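Local structure of putative metal-dependent isothiocyanate hydrolase SaxA (Pectobacterium carotovorum, 6BRM) at residues 127-139 with 190-202. The protein probably hydrolyses isothiocyanates, using a pair of zinc ions held in a metallo-beta-lactamase-like fold. Numbering follows the deposited sequence.
Sequences QHGSNELYADAQL and AVNDLYGPIIMGK. With ZN (zinc ion), chain L.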
# COMPACT_ATOMS: atom_id res chain seq x y z
N GLN B 127 -1.23 -5.47 -2.93
CA GLN B 127 -2.68 -5.42 -2.76
C GLN B 127 -3.33 -6.46 -3.67
O GLN B 127 -3.29 -6.34 -4.89
CB GLN B 127 -3.20 -4.02 -3.06
CG GLN B 127 -4.59 -3.75 -2.49
CD GLN B 127 -4.94 -2.28 -2.47
OE1 GLN B 127 -4.81 -1.62 -1.43
NE2 GLN B 127 -5.37 -1.75 -3.61
N HIS B 128 -3.95 -7.47 -3.05
CA HIS B 128 -4.54 -8.61 -3.76
C HIS B 128 -5.98 -8.27 -4.18
O HIS B 128 -6.94 -8.92 -3.78
CB HIS B 128 -4.51 -9.85 -2.84
CG HIS B 128 -4.60 -11.16 -3.56
ND1 HIS B 128 -5.10 -11.29 -4.84
CD2 HIS B 128 -4.28 -12.41 -3.16
CE1 HIS B 128 -5.06 -12.56 -5.20
NE2 HIS B 128 -4.58 -13.27 -4.19
N GLY B 129 -6.12 -7.25 -5.02
CA GLY B 129 -7.43 -6.71 -5.39
C GLY B 129 -7.40 -5.22 -5.67
O GLY B 129 -6.41 -4.55 -5.38
N SER B 130 -8.49 -4.72 -6.24
CA SER B 130 -8.66 -3.29 -6.50
C SER B 130 -8.94 -2.52 -5.22
O SER B 130 -9.25 -3.11 -4.19
CB SER B 130 -9.83 -3.08 -7.47
OG SER B 130 -11.04 -3.54 -6.89
N ASN B 131 -8.83 -1.19 -5.29
CA ASN B 131 -9.16 -0.30 -4.17
C ASN B 131 -10.59 -0.48 -3.66
O ASN B 131 -10.83 -0.43 -2.45
CB ASN B 131 -8.95 1.17 -4.57
CG ASN B 131 -7.49 1.55 -4.68
OD1 ASN B 131 -6.60 0.71 -4.53
ND2 ASN B 131 -7.23 2.82 -4.93
N GLU B 132 -11.52 -0.71 -4.59
CA GLU B 132 -12.95 -0.86 -4.26
C GLU B 132 -13.18 -2.14 -3.47
O GLU B 132 -13.85 -2.12 -2.44
CB GLU B 132 -13.83 -0.88 -5.53
CG GLU B 132 -13.55 0.18 -6.60
CD GLU B 132 -13.26 1.57 -6.05
OE1 GLU B 132 -13.97 2.01 -5.11
OE2 GLU B 132 -12.33 2.23 -6.56
N LEU B 133 -12.59 -3.24 -3.94
CA LEU B 133 -12.67 -4.54 -3.27
C LEU B 133 -12.34 -4.48 -1.78
O LEU B 133 -13.02 -5.11 -0.98
CB LEU B 133 -11.75 -5.56 -3.96
CG LEU B 133 -11.84 -7.01 -3.46
CD1 LEU B 133 -11.85 -8.00 -4.63
CD2 LEU B 133 -10.72 -7.35 -2.49
N TYR B 134 -11.30 -3.72 -1.41
CA TYR B 134 -10.89 -3.60 -0.00
C TYR B 134 -11.75 -2.65 0.86
O TYR B 134 -11.56 -2.59 2.07
CB TYR B 134 -9.39 -3.26 0.10
CG TYR B 134 -8.51 -4.46 -0.17
CD1 TYR B 134 -8.22 -5.38 0.83
CD2 TYR B 134 -7.98 -4.69 -1.45
CE1 TYR B 134 -7.42 -6.48 0.58
CE2 TYR B 134 -7.18 -5.79 -1.71
CZ TYR B 134 -6.90 -6.68 -0.69
OH TYR B 134 -6.10 -7.77 -0.95
N ALA B 135 -12.67 -1.91 0.23
CA ALA B 135 -13.74 -1.21 0.97
C ALA B 135 -14.77 -2.20 1.54
O ALA B 135 -15.40 -1.92 2.56
CB ALA B 135 -14.43 -0.19 0.08
N ASP B 136 -14.94 -3.34 0.86
CA ASP B 136 -15.75 -4.45 1.36
C ASP B 136 -14.94 -5.18 2.43
O ASP B 136 -13.89 -5.74 2.14
CB ASP B 136 -16.12 -5.40 0.21
CG ASP B 136 -17.15 -6.45 0.61
OD1 ASP B 136 -16.87 -7.28 1.51
OD2 ASP B 136 -18.25 -6.46 0.01
N ALA B 137 -15.45 -5.16 3.67
CA ALA B 137 -14.77 -5.79 4.81
C ALA B 137 -14.74 -7.32 4.73
O ALA B 137 -13.86 -7.95 5.32
CB ALA B 137 -15.42 -5.36 6.11
N GLN B 138 -15.69 -7.92 4.01
CA GLN B 138 -15.75 -9.38 3.84
C GLN B 138 -14.69 -9.83 2.83
O GLN B 138 -13.91 -10.74 3.11
CB GLN B 138 -17.16 -9.80 3.39
CG GLN B 138 -17.56 -11.21 3.79
CD GLN B 138 -19.05 -11.47 3.59
OE1 GLN B 138 -19.89 -10.69 4.05
NE2 GLN B 138 -19.39 -12.56 2.91
N LEU B 139 -14.68 -9.17 1.68
CA LEU B 139 -13.69 -9.44 0.63
C LEU B 139 -12.29 -8.94 0.98
O LEU B 139 -11.31 -9.36 0.36
CB LEU B 139 -14.14 -8.83 -0.71
CG LEU B 139 -15.44 -9.37 -1.31
CD1 LEU B 139 -15.86 -8.51 -2.49
CD2 LEU B 139 -15.30 -10.83 -1.73
N ALA B 190 -6.73 -13.29 -13.17
CA ALA B 190 -7.94 -13.68 -12.47
C ALA B 190 -8.72 -12.40 -12.18
O ALA B 190 -8.14 -11.40 -11.77
CB ALA B 190 -7.62 -14.42 -11.19
N VAL B 191 -10.03 -12.45 -12.41
CA VAL B 191 -10.88 -11.26 -12.31
C VAL B 191 -12.06 -11.54 -11.39
O VAL B 191 -12.67 -12.61 -11.46
CB VAL B 191 -11.32 -10.79 -13.73
CG1 VAL B 191 -12.39 -11.70 -14.33
CG2 VAL B 191 -11.79 -9.34 -13.70
N ASN B 192 -12.36 -10.59 -10.51
CA ASN B 192 -13.56 -10.64 -9.68
C ASN B 192 -14.74 -10.18 -10.53
O ASN B 192 -14.58 -9.34 -11.42
CB ASN B 192 -13.40 -9.74 -8.45
CG ASN B 192 -14.57 -9.85 -7.49
OD1 ASN B 192 -15.40 -8.94 -7.41
ND2 ASN B 192 -14.66 -10.96 -6.78
N ASP B 193 -15.93 -10.72 -10.24
CA ASP B 193 -17.13 -10.48 -11.05
C ASP B 193 -17.49 -9.00 -11.15
O ASP B 193 -17.77 -8.50 -12.23
CB ASP B 193 -18.32 -11.27 -10.50
CG ASP B 193 -19.51 -11.27 -11.44
OD1 ASP B 193 -19.34 -11.68 -12.61
OD2 ASP B 193 -20.62 -10.90 -11.00
N LEU B 194 -17.46 -8.30 -10.01
CA LEU B 194 -17.86 -6.89 -9.94
C LEU B 194 -16.73 -5.90 -9.61
O LEU B 194 -16.79 -4.75 -10.04
CB LEU B 194 -19.03 -6.70 -8.96
CG LEU B 194 -18.89 -7.20 -7.51
CD1 LEU B 194 -19.61 -6.26 -6.56
CD2 LEU B 194 -19.40 -8.62 -7.34
N TYR B 195 -15.70 -6.34 -8.87
CA TYR B 195 -14.62 -5.45 -8.42
C TYR B 195 -13.34 -5.47 -9.28
O TYR B 195 -12.31 -4.93 -8.87
CB TYR B 195 -14.28 -5.74 -6.94
CG TYR B 195 -15.40 -5.38 -5.98
CD1 TYR B 195 -15.77 -4.05 -5.79
CD2 TYR B 195 -16.07 -6.36 -5.25
CE1 TYR B 195 -16.79 -3.70 -4.91
CE2 TYR B 195 -17.08 -6.02 -4.36
CZ TYR B 195 -17.44 -4.69 -4.19
OH TYR B 195 -18.45 -4.36 -3.32
N GLY B 196 -13.40 -6.06 -10.47
CA GLY B 196 -12.27 -6.03 -11.40
C GLY B 196 -11.14 -6.98 -11.02
O GLY B 196 -11.30 -7.77 -10.08
N PRO B 197 -9.99 -6.90 -11.73
CA PRO B 197 -8.85 -7.81 -11.54
C PRO B 197 -8.33 -7.91 -10.10
O PRO B 197 -8.32 -6.91 -9.37
CB PRO B 197 -7.77 -7.23 -12.45
CG PRO B 197 -8.53 -6.54 -13.53
CD PRO B 197 -9.76 -5.99 -12.87
N ILE B 198 -7.92 -9.12 -9.70
CA ILE B 198 -7.39 -9.41 -8.36
C ILE B 198 -5.87 -9.69 -8.33
O ILE B 198 -5.27 -9.73 -7.25
CB ILE B 198 -8.13 -10.58 -7.67
CG1 ILE B 198 -8.13 -11.86 -8.53
CG2 ILE B 198 -9.56 -10.17 -7.34
CD1 ILE B 198 -8.38 -13.13 -7.74
N ILE B 199 -5.28 -9.92 -9.51
CA ILE B 199 -3.83 -10.05 -9.68
C ILE B 199 -3.42 -9.36 -10.99
O ILE B 199 -4.26 -8.73 -11.64
CB ILE B 199 -3.38 -11.54 -9.63
CG1 ILE B 199 -4.10 -12.38 -10.70
CG2 ILE B 199 -3.63 -12.14 -8.25
CD1 ILE B 199 -3.57 -13.79 -10.81
N MET B 200 -2.14 -9.46 -11.37
CA MET B 200 -1.63 -8.76 -12.56
C MET B 200 -2.06 -9.44 -13.86
O MET B 200 -2.53 -10.58 -13.86
CB MET B 200 -0.10 -8.64 -12.53
CG MET B 200 0.44 -8.08 -11.23
SD MET B 200 2.08 -7.35 -11.32
CE MET B 200 1.72 -5.63 -10.93
N GLY B 201 -1.88 -8.72 -14.97
CA GLY B 201 -2.20 -9.22 -16.30
C GLY B 201 -1.15 -8.83 -17.32
O GLY B 201 0.02 -8.65 -16.99
N LYS B 202 -1.58 -8.73 -18.58
CA LYS B 202 -0.69 -8.34 -19.68
C LYS B 202 -0.28 -6.87 -19.60
O LYS B 202 0.89 -6.55 -19.79
CB LYS B 202 -1.32 -8.68 -21.05
CG LYS B 202 -2.55 -7.87 -21.45
CD LYS B 202 -3.30 -8.54 -22.59
CE LYS B 202 -4.47 -7.69 -23.06
NZ LYS B 202 -5.22 -8.33 -24.18
ZN ZN L . -3.88 -15.30 -3.78
O HOH W 1 -4.50 -17.07 -4.91
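Tyr195 is the bump of this contact, its ring lodged in a hollow formed by Glu132, Leu133 and Leu139. Leu133 CA lies over one ring face, a CH-pi contact 4.2 Å from the centroid of the Tyr195 ring, while Leu194 CD1 of the same loop covers the opposite face. Leu139 CD1 abuts Tyr195 CE2 and Glu132 CB meets CD1 across the ring, both obliquely. The carboxylate of Glu132 bends away to a salt bridge with Arg207 of the second subunit. Next to the ring, Leu133 CD1 rests over the gap between Tyr195 CB and Ile198 CG2, 4.2 Å from the latter; its CG stands anti to the backbone N (chi1 -174°), which turns the branch toward this gap. The two segments come closest in backbone at Gly129 and Ile198, CA to CA 4.0 Å. Ser130 OG donates a hydrogen bond to Tyr195 O (2.7 Å), lying in the carbonyl plane, and weakly accepts from Leu133 N. Asn192 OD1 takes the N-H of Tyr195 in an Asx motif, fixing the base of the ring-bearing turn. At the other end His128 ND1 donates to Ile198 O (2.9 Å, 143° at the hydrogen), from above the carbonyl plane, and Ile199 CG2 sits obliquely against His128 CE1. Through NE2, 2.2 Å away, His128 binds the zinc ion that His67, His69 and Asp164 also hold in this dinuclear metallo-beta-lactamase-type centre. The loop carbonyl thus acts as a second-shell acceptor: with the zinc bond, it probably holds the imidazole's rotation, it is consistent with the hydrogen on ND1 and NE2 left for the metal, and it probably makes NE2 a somewhat stronger zinc donor.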